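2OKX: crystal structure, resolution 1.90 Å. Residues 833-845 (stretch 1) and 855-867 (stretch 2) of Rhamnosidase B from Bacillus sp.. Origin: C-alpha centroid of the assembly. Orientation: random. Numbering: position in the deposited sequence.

Stretch 1 (833-845) RYDATTCWEMYPN
Stretch 2, residues 855-867: MLTRSHCHAWSAA

Residues 833-845 and 855-867 of Rhamnosidase B bury 868 Å² between them. Stretch 1 has no regular helix or strand; stretch 2 is irregular except for a 3-10 segment at 863-865. CA atoms pair Trp840 with His860 (4.2 Å), Cys839 with Cys861 (5.1 Å), Glu841 with His862 (4.9 Å) and Pro844 with Leu856 (4.5 Å).

Two backbone hydrogen bonds fix this register: His862 N to Cys839 O and Glu841 N to Ser859 O, both 2.9 Å. Glu841 (phi/psi -66/-42) interrupts the extended conformation of Cys839 (-86/130), Trp840 (-64/148) and Met842 (-140/171).

Side chains satisfy further backbone groups. Thr838 OG1 (chi1 p) donates to His860 O and Ser865 OG (m) to Trp840 O, each at 2.6 Å, while Trp864 NE1, with chi1 p, reaches Glu841 O at 3.2 Å. Thr857 OG1 (t) accepts from Met842 N and donates to Ser859 O, both 3.0 Å, a dual role suited to a hydroxyl.

The buried charge of Glu841 is met by Arg858. Extended (t, t), the glutamate places OE1 2.9 Å from Arg858 NH2 in a salt bridge; its OE2 accepts from Arg858 NE and Ser859 N, each at 2.9 Å. Arg858 runs t, t, p. Glu841 CG lies over the His862 ring, 3.4 Å from its centroid. Arg858 N is buried without a partner.

Apolar packing centres on Trp840 (chi1 m, chi2 -11°). Leu856 CB and Thr857 CG2 cover one face of its indole, 4.2 and 4.1 Å from the six- and five-membered ring centroids. Leu856 (m, t) also sets CD1 4.1 Å from the Tyr834 ring centroid and CD2 3.9 Å from Pro844 CG. His860 (m) presents its edge to Trp840, planes at 73°; a water bridges Trp840 NE1 (3.0 Å) and His860 ND1 (2.8 Å).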

# COMPACT_ATOMS: atom_id res chain seq x y z
N ARG A 833 -9.05 -8.48 -20.43
CA ARG A 833 -10.20 -9.34 -20.68
C ARG A 833 -11.17 -9.21 -19.52
O ARG A 833 -12.38 -9.22 -19.71
CB ARG A 833 -9.76 -10.79 -20.86
CG ARG A 833 -10.90 -11.74 -21.27
CD ARG A 833 -11.58 -12.40 -20.06
NE ARG A 833 -12.74 -13.20 -20.46
CZ ARG A 833 -13.94 -12.70 -20.75
NH1 ARG A 833 -14.15 -11.39 -20.68
NH2 ARG A 833 -14.93 -13.51 -21.11
N TYR A 834 -10.62 -9.07 -18.31
CA TYR A 834 -11.45 -8.94 -17.12
C TYR A 834 -11.70 -7.48 -16.74
O TYR A 834 -11.97 -7.16 -15.59
CB TYR A 834 -10.82 -9.70 -15.94
CG TYR A 834 -10.82 -11.20 -16.16
CD1 TYR A 834 -9.70 -11.85 -16.69
CD2 TYR A 834 -11.95 -11.95 -15.89
CE1 TYR A 834 -9.72 -13.22 -16.96
CE2 TYR A 834 -11.99 -13.32 -16.16
CZ TYR A 834 -10.87 -13.95 -16.69
OH TYR A 834 -10.92 -15.29 -16.98
N ASP A 835 -11.60 -6.61 -17.74
CA ASP A 835 -11.84 -5.17 -17.57
C ASP A 835 -10.92 -4.46 -16.59
O ASP A 835 -11.33 -3.52 -15.90
CB ASP A 835 -13.31 -4.93 -17.18
CG ASP A 835 -13.74 -3.49 -17.36
OD1 ASP A 835 -13.25 -2.83 -18.31
OD2 ASP A 835 -14.58 -3.01 -16.57
N ALA A 836 -9.66 -4.89 -16.52
CA ALA A 836 -8.71 -4.26 -15.63
C ALA A 836 -8.45 -2.82 -16.09
O ALA A 836 -8.44 -2.53 -17.28
CB ALA A 836 -7.39 -5.04 -15.62
N THR A 837 -8.26 -1.91 -15.13
CA THR A 837 -7.97 -0.53 -15.48
C THR A 837 -6.60 -0.19 -14.91
O THR A 837 -6.12 0.94 -15.04
CB THR A 837 -9.05 0.44 -14.91
OG1 THR A 837 -9.25 0.17 -13.52
CG2 THR A 837 -10.37 0.27 -15.66
N THR A 838 -5.98 -1.19 -14.30
CA THR A 838 -4.65 -1.09 -13.70
C THR A 838 -3.99 -2.46 -13.83
O THR A 838 -4.66 -3.46 -14.12
CB THR A 838 -4.72 -0.68 -12.20
OG1 THR A 838 -5.60 -1.57 -11.50
CG2 THR A 838 -5.23 0.74 -12.06
N CYS A 839 -2.68 -2.52 -13.61
CA CYS A 839 -1.93 -3.77 -13.72
C CYS A 839 -1.93 -4.62 -12.45
O CYS A 839 -1.62 -4.13 -11.36
CB CYS A 839 -0.48 -3.47 -14.12
SG CYS A 839 -0.39 -2.51 -15.64
N TRP A 840 -2.25 -5.89 -12.63
CA TRP A 840 -2.33 -6.85 -11.53
C TRP A 840 -1.01 -7.10 -10.84
O TRP A 840 0.05 -7.08 -11.46
CB TRP A 840 -2.87 -8.20 -12.02
CG TRP A 840 -4.24 -8.16 -12.60
CD1 TRP A 840 -5.14 -7.12 -12.54
CD2 TRP A 840 -4.90 -9.21 -13.30
NE1 TRP A 840 -6.30 -7.47 -13.18
CE2 TRP A 840 -6.18 -8.75 -13.65
CE3 TRP A 840 -4.52 -10.51 -13.68
CZ2 TRP A 840 -7.10 -9.54 -14.36
CZ3 TRP A 840 -5.42 -11.29 -14.39
CH2 TRP A 840 -6.70 -10.80 -14.72
N GLU A 841 -1.10 -7.37 -9.54
CA GLU A 841 0.07 -7.67 -8.73
C GLU A 841 0.70 -8.98 -9.20
O GLU A 841 1.92 -9.10 -9.28
CB GLU A 841 -0.35 -7.80 -7.27
CG GLU A 841 0.75 -8.16 -6.30
CD GLU A 841 0.22 -8.42 -4.89
OE1 GLU A 841 1.03 -8.51 -3.95
OE2 GLU A 841 -1.02 -8.53 -4.73
N MET A 842 -0.14 -9.96 -9.49
CA MET A 842 0.34 -11.27 -9.91
C MET A 842 -0.52 -11.83 -11.03
O MET A 842 -1.58 -11.29 -11.36
CB MET A 842 0.29 -12.26 -8.74
CG MET A 842 1.08 -11.82 -7.51
SD MET A 842 0.68 -12.83 -6.07
CE MET A 842 -0.98 -12.21 -5.71
N TYR A 843 -0.05 -12.93 -11.62
CA TYR A 843 -0.78 -13.61 -12.68
C TYR A 843 -1.70 -14.65 -12.06
O TYR A 843 -1.46 -15.11 -10.94
CB TYR A 843 0.20 -14.29 -13.64
CG TYR A 843 0.96 -13.33 -14.52
CD1 TYR A 843 2.34 -13.45 -14.68
CD2 TYR A 843 0.30 -12.30 -15.20
CE1 TYR A 843 3.05 -12.56 -15.49
CE2 TYR A 843 1.00 -11.42 -16.01
CZ TYR A 843 2.37 -11.55 -16.15
OH TYR A 843 3.07 -10.67 -16.95
N PRO A 844 -2.76 -15.03 -12.78
CA PRO A 844 -3.70 -16.04 -12.28
C PRO A 844 -3.05 -17.42 -12.26
O PRO A 844 -2.00 -17.63 -12.87
CB PRO A 844 -4.84 -15.98 -13.29
CG PRO A 844 -4.78 -14.60 -13.83
CD PRO A 844 -3.29 -14.38 -13.99
N ASN A 845 -3.69 -18.35 -11.55
CA ASN A 845 -3.23 -19.73 -11.46
C ASN A 845 -1.95 -20.00 -10.68
O ASN A 845 -1.23 -20.97 -10.96
CB ASN A 845 -3.14 -20.35 -12.86
CG ASN A 845 -4.48 -20.32 -13.58
OD1 ASN A 845 -5.54 -20.52 -12.97
ND2 ASN A 845 -4.44 -20.08 -14.89
N MET A 855 -8.52 -16.72 -7.12
CA MET A 855 -8.45 -15.28 -7.36
C MET A 855 -7.50 -14.99 -8.51
O MET A 855 -6.45 -15.63 -8.63
CB MET A 855 -7.97 -14.54 -6.12
CG MET A 855 -8.86 -14.70 -4.91
SD MET A 855 -8.17 -13.84 -3.50
CE MET A 855 -9.67 -13.50 -2.53
N LEU A 856 -7.85 -14.01 -9.33
CA LEU A 856 -7.00 -13.63 -10.45
C LEU A 856 -5.68 -13.10 -9.90
O LEU A 856 -4.61 -13.34 -10.47
CB LEU A 856 -7.69 -12.56 -11.30
CG LEU A 856 -8.96 -13.00 -12.03
CD1 LEU A 856 -9.70 -11.79 -12.60
CD2 LEU A 856 -8.58 -13.98 -13.14
N THR A 857 -5.77 -12.39 -8.78
CA THR A 857 -4.62 -11.77 -8.13
C THR A 857 -5.11 -11.19 -6.81
O THR A 857 -6.32 -11.11 -6.59
CB THR A 857 -4.07 -10.61 -9.01
OG1 THR A 857 -2.96 -9.98 -8.36
CG2 THR A 857 -5.16 -9.58 -9.25
N ARG A 858 -4.20 -10.81 -5.92
CA ARG A 858 -4.62 -10.20 -4.66
C ARG A 858 -4.93 -8.75 -4.99
O ARG A 858 -6.09 -8.35 -5.11
CB ARG A 858 -3.51 -10.26 -3.60
CG ARG A 858 -3.91 -9.56 -2.30
CD ARG A 858 -2.74 -9.36 -1.33
NE ARG A 858 -1.68 -8.52 -1.88
CZ ARG A 858 -0.98 -7.64 -1.17
NH1 ARG A 858 -1.25 -7.48 0.12
NH2 ARG A 858 -0.01 -6.93 -1.74
N SER A 859 -3.87 -7.96 -5.16
CA SER A 859 -4.00 -6.55 -5.52
C SER A 859 -4.16 -6.44 -7.04
O SER A 859 -3.44 -7.09 -7.80
CB SER A 859 -2.76 -5.78 -5.09
OG SER A 859 -2.68 -4.54 -5.76
N HIS A 860 -5.10 -5.61 -7.48
CA HIS A 860 -5.34 -5.41 -8.91
C HIS A 860 -4.61 -4.19 -9.44
O HIS A 860 -4.72 -3.86 -10.62
CB HIS A 860 -6.84 -5.28 -9.18
CG HIS A 860 -7.59 -6.56 -9.05
ND1 HIS A 860 -8.17 -7.20 -10.13
CD2 HIS A 860 -7.83 -7.36 -7.98
CE1 HIS A 860 -8.72 -8.33 -9.72
NE2 HIS A 860 -8.52 -8.45 -8.42
N CYS A 861 -3.85 -3.52 -8.57
CA CYS A 861 -3.13 -2.32 -8.97
C CYS A 861 -1.76 -2.26 -8.30
O CYS A 861 -1.63 -1.74 -7.19
CB CYS A 861 -3.96 -1.08 -8.59
SG CYS A 861 -3.25 0.53 -9.10
N HIS A 862 -0.74 -2.80 -8.97
CA HIS A 862 0.63 -2.82 -8.47
C HIS A 862 1.52 -2.24 -9.56
O HIS A 862 1.73 -2.88 -10.59
CB HIS A 862 1.08 -4.26 -8.17
CG HIS A 862 1.10 -4.60 -6.71
ND1 HIS A 862 2.26 -4.96 -6.05
CD2 HIS A 862 0.11 -4.64 -5.78
CE1 HIS A 862 1.98 -5.22 -4.78
NE2 HIS A 862 0.68 -5.03 -4.60
N ALA A 863 2.05 -1.04 -9.34
CA ALA A 863 2.88 -0.40 -10.35
C ALA A 863 4.16 -1.17 -10.66
O ALA A 863 4.82 -0.88 -11.65
CB ALA A 863 3.22 1.04 -9.93
N TRP A 864 4.52 -2.14 -9.82
CA TRP A 864 5.73 -2.90 -10.12
C TRP A 864 5.45 -3.79 -11.34
O TRP A 864 6.36 -4.39 -11.91
CB TRP A 864 6.18 -3.71 -8.89
CG TRP A 864 5.47 -5.01 -8.59
CD1 TRP A 864 4.30 -5.47 -9.13
CD2 TRP A 864 5.91 -6.02 -7.67
NE1 TRP A 864 3.99 -6.71 -8.61
CE2 TRP A 864 4.96 -7.07 -7.71
CE3 TRP A 864 7.02 -6.14 -6.82
CZ2 TRP A 864 5.08 -8.22 -6.92
CZ3 TRP A 864 7.14 -7.29 -6.03
CH2 TRP A 864 6.17 -8.32 -6.09
N SER A 865 4.18 -3.81 -11.75
CA SER A 865 3.72 -4.60 -12.89
C SER A 865 3.46 -3.74 -14.14
O SER A 865 2.95 -4.25 -15.14
CB SER A 865 2.40 -5.31 -12.55
OG SER A 865 2.56 -6.25 -11.50
N ALA A 866 3.81 -2.46 -14.10
CA ALA A 866 3.55 -1.56 -15.23
C ALA A 866 4.60 -1.55 -16.35
O ALA A 866 4.74 -0.55 -17.06
CB ALA A 866 3.33 -0.13 -14.72
N ALA A 867 5.30 -2.66 -16.51
CA ALA A 867 6.34 -2.78 -17.54
C ALA A 867 6.07 -2.14 -18.91
O ALA A 867 6.94 -1.44 -19.44
CB ALA A 867 6.70 -4.26 -17.73
O HOH W 1 -8.62 -5.72 -12.44
O HOH W 2 -6.04 -17.84 -9.88